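Local coordinates for possible prolidase (Bifidobacterium longum NCC2705, PDB 2P9B), which probably hydrolyses non-peptide carbon-nitrogen bonds as a member of the amidohydrolase family, and may be a prolidase, at residues A[223-233]-A[254-262]. Sequence-based numbering, arbitrary orientation.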
ATOM      1  N   GLN A 223      -8.519  15.410  20.894  1.00 31.70           N
ATOM      2  CA  GLN A 223      -7.806  14.468  20.028  1.00 31.92           C
ATOM      3  C   GLN A 223      -8.159  13.030  20.375  1.00 29.00           C
ATOM      4  O   GLN A 223      -8.629  12.747  21.475  1.00 29.05           O
ATOM      5  CB  GLN A 223      -6.296  14.641  20.171  1.00 35.48           C
ATOM      6  CG  GLN A 223      -5.787  16.023  19.841  1.00 40.13           C
ATOM      7  CD  GLN A 223      -4.288  16.126  20.003  1.00 42.56           C
ATOM      8  OE1 GLN A 223      -3.527  15.468  19.289  1.00 45.19           O
ATOM      9  NE2 GLN A 223      -3.851  16.948  20.953  1.00 44.21           N
HETATM   10  N   MSE A 224      -7.913  12.122  19.438  1.00 26.82           N
HETATM   11  CA  MSE A 224      -8.211  10.711  19.648  1.00 24.30           C
HETATM   12  C   MSE A 224      -7.444  10.201  20.859  1.00 21.12           C
HETATM   13  O   MSE A 224      -6.225  10.379  20.960  1.00 18.98           O
HETATM   14  CB  MSE A 224      -7.818   9.907  18.411  1.00 29.60           C
HETATM   15  CG  MSE A 224      -8.503   8.548  18.291  1.00 34.52           C
HETATM   16 SE   MSE A 224     -10.422   8.681  17.977  1.00 42.51          SE
HETATM   17  CE  MSE A 224     -10.329   8.915  16.038  1.00 36.58           C
ATOM     18  N   SER A 225      -8.162   9.561  21.776  1.00 19.85           N
ATOM     19  CA  SER A 225      -7.552   9.029  22.987  1.00 18.23           C
ATOM     20  C   SER A 225      -7.129   7.573  22.832  1.00 17.82           C
ATOM     21  O   SER A 225      -7.580   6.873  21.927  1.00 17.87           O
ATOM     22  CB  SER A 225      -8.534   9.139  24.153  1.00 18.75           C
ATOM     23  OG  SER A 225      -9.633   8.264  23.961  1.00 17.23           O
ATOM     24  N   VAL A 226      -6.257   7.123  23.729  1.00 17.89           N
ATOM     25  CA  VAL A 226      -5.807   5.739  23.707  1.00 17.93           C
ATOM     26  C   VAL A 226      -7.019   4.855  23.988  1.00 17.95           C
ATOM     27  O   VAL A 226      -7.173   3.794  23.391  1.00 16.07           O
ATOM     28  CB  VAL A 226      -4.738   5.470  24.792  1.00 17.88           C
ATOM     29  CG1 VAL A 226      -4.388   3.992  24.831  1.00 17.26           C
ATOM     30  CG2 VAL A 226      -3.499   6.296  24.507  1.00 19.80           C
ATOM     31  N   GLU A 227      -7.882   5.312  24.891  1.00 18.51           N
ATOM     32  CA  GLU A 227      -9.077   4.559  25.257  1.00 21.03           C
ATOM     33  C   GLU A 227      -9.997   4.330  24.064  1.00 18.95           C
ATOM     34  O   GLU A 227     -10.572   3.252  23.912  1.00 18.81           O
ATOM     35  CB  GLU A 227      -9.853   5.282  26.364  1.00 25.71           C
ATOM     36  CG  GLU A 227      -9.086   5.438  27.674  1.00 32.50           C
ATOM     37  CD  GLU A 227      -8.382   6.783  27.803  1.00 35.46           C
ATOM     38  OE1 GLU A 227      -7.543   7.118  26.941  1.00 33.36           O
ATOM     39  OE2 GLU A 227      -8.673   7.508  28.778  1.00 40.16           O
ATOM     40  N   GLN A 228     -10.147   5.353  23.231  1.00 18.06           N
ATOM     41  CA  GLN A 228     -10.991   5.251  22.045  1.00 17.16           C
ATOM     42  C   GLN A 228     -10.414   4.246  21.058  1.00 16.43           C
ATOM     43  O   GLN A 228     -11.121   3.375  20.556  1.00 15.84           O
ATOM     44  CB  GLN A 228     -11.098   6.604  21.343  1.00 17.17           C
ATOM     45  CG  GLN A 228     -12.081   7.572  21.958  1.00 17.73           C
ATOM     46  CD  GLN A 228     -12.019   8.927  21.287  1.00 18.13           C
ATOM     47  OE1 GLN A 228     -10.997   9.612  21.346  1.00 19.02           O
ATOM     48  NE2 GLN A 228     -13.108   9.316  20.634  1.00 17.31           N
HETATM   49  N   MSE A 229      -9.123   4.381  20.772  1.00 15.70           N
HETATM   50  CA  MSE A 229      -8.474   3.493  19.818  1.00 15.93           C
HETATM   51  C   MSE A 229      -8.290   2.073  20.335  1.00 15.33           C
HETATM   52  O   MSE A 229      -8.233   1.126  19.549  1.00 15.90           O
HETATM   53  CB  MSE A 229      -7.124   4.076  19.369  1.00 16.88           C
HETATM   54  CG  MSE A 229      -7.254   5.392  18.586  1.00 18.55           C
HETATM   55 SE   MSE A 229      -5.656   6.045  17.760  1.00 25.07          SE
HETATM   56  CE  MSE A 229      -4.834   6.786  19.294  1.00 19.64           C
ATOM     57  N   ARG A 230      -8.186   1.918  21.653  1.00 16.91           N
ATOM     58  CA  ARG A 230      -8.023   0.589  22.219  1.00 18.41           C
ATOM     59  C   ARG A 230      -9.318  -0.184  21.995  1.00 16.87           C
ATOM     60  O   ARG A 230      -9.299  -1.387  21.729  1.00 17.67           O
ATOM     61  CB  ARG A 230      -7.716   0.656  23.722  1.00 21.41           C
ATOM     62  CG  ARG A 230      -7.513  -0.721  24.343  1.00 27.54           C
ATOM     63  CD  ARG A 230      -7.349  -0.705  25.863  1.00 32.13           C
ATOM     64  NE  ARG A 230      -6.075  -0.145  26.319  1.00 36.36           N
ATOM     65  CZ  ARG A 230      -5.899   1.116  26.702  1.00 39.17           C
ATOM     66  NH1 ARG A 230      -6.917   1.967  26.690  1.00 40.35           N
ATOM     67  NH2 ARG A 230      -4.707   1.525  27.118  1.00 40.50           N
ATOM     68  N   ALA A 231     -10.445   0.513  22.097  1.00 16.57           N
ATOM     69  CA  ALA A 231     -11.745  -0.120  21.898  1.00 15.99           C
ATOM     70  C   ALA A 231     -11.903  -0.513  20.432  1.00 16.17           C
ATOM     71  O   ALA A 231     -12.429  -1.580  20.116  1.00 15.95           O
ATOM     72  CB  ALA A 231     -12.868   0.833  22.318  1.00 16.32           C
ATOM     73  N   ILE A 232     -11.439   0.357  19.538  1.00 15.14           N
ATOM     74  CA  ILE A 232     -11.517   0.091  18.103  1.00 14.69           C
ATOM     75  C   ILE A 232     -10.640  -1.107  17.744  1.00 14.09           C
ATOM     76  O   ILE A 232     -11.070  -2.008  17.028  1.00 13.97           O
ATOM     77  CB  ILE A 232     -11.056   1.320  17.292  1.00 14.83           C
ATOM     78  CG1 ILE A 232     -12.063   2.463  17.468  1.00 15.19           C
ATOM     79  CG2 ILE A 232     -10.920   0.965  15.817  1.00 15.79           C
ATOM     80  CD1 ILE A 232     -11.605   3.786  16.874  1.00 14.60           C
ATOM     81  N   CYS A 233      -9.414  -1.122  18.252  1.00 14.23           N
ATOM     82  CA  CYS A 233      -8.500  -2.219  17.961  1.00 14.50           C
ATOM     83  C   CYS A 233      -8.967  -3.547  18.541  1.00 14.62           C
ATOM     84  O   CYS A 233      -8.861  -4.579  17.888  1.00 14.51           O
ATOM     85  CB  CYS A 233      -7.101  -1.890  18.474  1.00 15.79           C
ATOM     86  SG  CYS A 233      -6.299  -0.600  17.515  1.00 14.50           S
ATOM     87  N   ARG A 254       2.469   7.421  19.595  1.00 15.26           N
ATOM     88  CA  ARG A 254       2.530   6.751  20.890  1.00 16.97           C
ATOM     89  C   ARG A 254       1.171   6.198  21.309  1.00 15.04           C
ATOM     90  O   ARG A 254       1.062   5.033  21.688  1.00 15.64           O
ATOM     91  CB  ARG A 254       3.052   7.715  21.961  1.00 19.46           C
ATOM     92  CG  ARG A 254       3.355   7.058  23.299  1.00 25.83           C
ATOM     93  CD  ARG A 254       4.173   7.990  24.177  1.00 29.19           C
ATOM     94  NE  ARG A 254       4.594   7.353  25.422  1.00 34.69           N
ATOM     95  CZ  ARG A 254       3.792   7.114  26.456  1.00 36.89           C
ATOM     96  NH1 ARG A 254       2.511   7.462  26.405  1.00 36.62           N
ATOM     97  NH2 ARG A 254       4.275   6.527  27.545  1.00 38.36           N
ATOM     98  N   ARG A 255       0.139   7.034  21.240  1.00 14.71           N
ATOM     99  CA  ARG A 255      -1.203   6.608  21.624  1.00 14.35           C
ATOM    100  C   ARG A 255      -1.709   5.480  20.741  1.00 13.29           C
ATOM    101  O   ARG A 255      -2.340   4.539  21.228  1.00 14.65           O
ATOM    102  CB  ARG A 255      -2.185   7.776  21.551  1.00 15.40           C
ATOM    103  CG  ARG A 255      -1.913   8.887  22.545  1.00 16.60           C
ATOM    104  CD  ARG A 255      -3.020   9.923  22.504  1.00 17.72           C
ATOM    105  NE  ARG A 255      -2.738  11.055  23.383  1.00 19.24           N
ATOM    106  CZ  ARG A 255      -3.598  12.040  23.627  1.00 21.97           C
ATOM    107  NH1 ARG A 255      -4.798  12.032  23.056  1.00 20.39           N
ATOM    108  NH2 ARG A 255      -3.262  13.032  24.442  1.00 23.26           N
ATOM    109  N   SER A 256      -1.439   5.579  19.443  1.00 13.75           N
ATOM    110  CA  SER A 256      -1.885   4.556  18.500  1.00 13.38           C
ATOM    111  C   SER A 256      -1.241   3.214  18.823  1.00 14.18           C
ATOM    112  O   SER A 256      -1.913   2.186  18.849  1.00 14.55           O
ATOM    113  CB  SER A 256      -1.524   4.960  17.069  1.00 11.72           C
ATOM    114  OG  SER A 256      -2.214   6.138  16.680  1.00 13.14           O
ATOM    115  N   LEU A 257       0.067   3.234  19.063  1.00 14.50           N
ATOM    116  CA  LEU A 257       0.801   2.019  19.380  1.00 14.27           C
ATOM    117  C   LEU A 257       0.317   1.415  20.694  1.00 14.52           C
ATOM    118  O   LEU A 257       0.159   0.201  20.802  1.00 15.63           O
ATOM    119  CB  LEU A 257       2.305   2.315  19.447  1.00 14.92           C
ATOM    120  CG  LEU A 257       2.967   2.638  18.100  1.00 16.30           C
ATOM    121  CD1 LEU A 257       4.428   3.011  18.302  1.00 16.25           C
ATOM    122  CD2 LEU A 257       2.848   1.431  17.180  1.00 15.84           C
ATOM    123  N   LEU A 258       0.071   2.264  21.687  1.00 16.04           N
ATOM    124  CA  LEU A 258      -0.406   1.789  22.980  1.00 17.50           C
ATOM    125  C   LEU A 258      -1.762   1.101  22.821  1.00 17.14           C
ATOM    126  O   LEU A 258      -2.021   0.073  23.440  1.00 17.87           O
ATOM    127  CB  LEU A 258      -0.527   2.956  23.973  1.00 19.47           C
ATOM    128  CG  LEU A 258       0.769   3.506  24.579  1.00 22.22           C
ATOM    129  CD1 LEU A 258       0.503   4.836  25.266  1.00 24.65           C
ATOM    130  CD2 LEU A 258       1.335   2.499  25.569  1.00 24.50           C
ATOM    131  N   ALA A 259      -2.614   1.664  21.969  1.00 17.62           N
ATOM    132  CA  ALA A 259      -3.941   1.104  21.729  1.00 16.07           C
ATOM    133  C   ALA A 259      -3.889  -0.240  21.008  1.00 16.47           C
ATOM    134  O   ALA A 259      -4.828  -1.034  21.096  1.00 17.36           O
ATOM    135  CB  ALA A 259      -4.787   2.090  20.930  1.00 16.75           C
ATOM    136  N   GLY A 260      -2.805  -0.492  20.280  1.00 14.56           N
ATOM    137  CA  GLY A 260      -2.681  -1.754  19.570  1.00 14.05           C
ATOM    138  C   GLY A 260      -2.863  -1.661  18.061  1.00 13.15           C
ATOM    139  O   GLY A 260      -3.152  -2.662  17.407  1.00 14.87           O
ATOM    140  N   VAL A 261      -2.697  -0.462  17.514  1.00 13.05           N
ATOM    141  CA  VAL A 261      -2.829  -0.237  16.077  1.00 12.70           C
ATOM    142  C   VAL A 261      -1.759  -1.035  15.343  1.00 13.12           C
ATOM    143  O   VAL A 261      -0.589  -1.033  15.731  1.00 15.68           O
ATOM    144  CB  VAL A 261      -2.684   1.272  15.737  1.00 12.95           C
ATOM    145  CG1 VAL A 261      -2.592   1.482  14.234  1.00 14.49           C
ATOM    146  CG2 VAL A 261      -3.867   2.033  16.285  1.00 13.97           C
ATOM    147  N   ASP A 262      -2.163  -1.710  14.274  1.00 11.40           N
ATOM    148  CA  ASP A 262      -1.249  -2.539  13.494  1.00 11.79           C
ATOM    149  C   ASP A 262      -0.311  -1.794  12.552  1.00 12.08           C
ATOM    150  O   ASP A 262       0.821  -2.228  12.335  1.00 13.38           O
ATOM    151  CB  ASP A 262      -2.074  -3.562  12.740  1.00 11.42           C
ATOM    152  CG  ASP A 262      -2.970  -4.335  13.672  1.00 13.84           C
ATOM    153  OD1 ASP A 262      -2.442  -5.187  14.418  1.00 14.88           O
ATOM    154  OD2 ASP A 262      -4.189  -4.067  13.684  1.00 13.94           O
TER
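Two neighbouring outer helices of the amidohydrolase TIM barrel, 226-238 and 250-259, pack here through Met229, Ala259, Val226 and Arg255; strand 243-247 runs between them in sequence, beside strands 202-205 and 263-264 in a parallel sheet. Over 226-233 and 254-259 the axes approach to 8.3 Å and cross at -40°, close enough that a methyl group fills the gap: Ala259 CB lies 3.4 Å from Met229 CB, tighter than usual carbon contact, and also meets Arg230 N. Met229, a selenomethionine, bends at its third torsion, which brings CE to 3.6 Å from Arg255 CB, crossing that side chain at about a right angle, while SE lies against Ser256 OG, which is hydrogen-bonded to Gly252 O. Val226 CG2 rests on Arg255 CB and CG, the former at 3.6 Å. Beyond this the arginine chain stays extended from CG to NE and reaches the turn before helix 226-238, where NH1 donates to Met224 O (3.0 Å, N-H...O 154°); the oxygen lies in the guanidinium plane, but NH1 sits 46° out of the carbonyl plane. NE is salt-bridged to Glu251 of its own helix. Replacing Arg255 with an alanine would probably deprive Met224 O of this donor and Glu251 of its charged mate, leaving Val226 CG2 only the CB to rest on. At the other end, Gly260 closes helix 250-259 with a Schellman motif, and Cys233 SG touches Val261 CG2 at 3.8 Å.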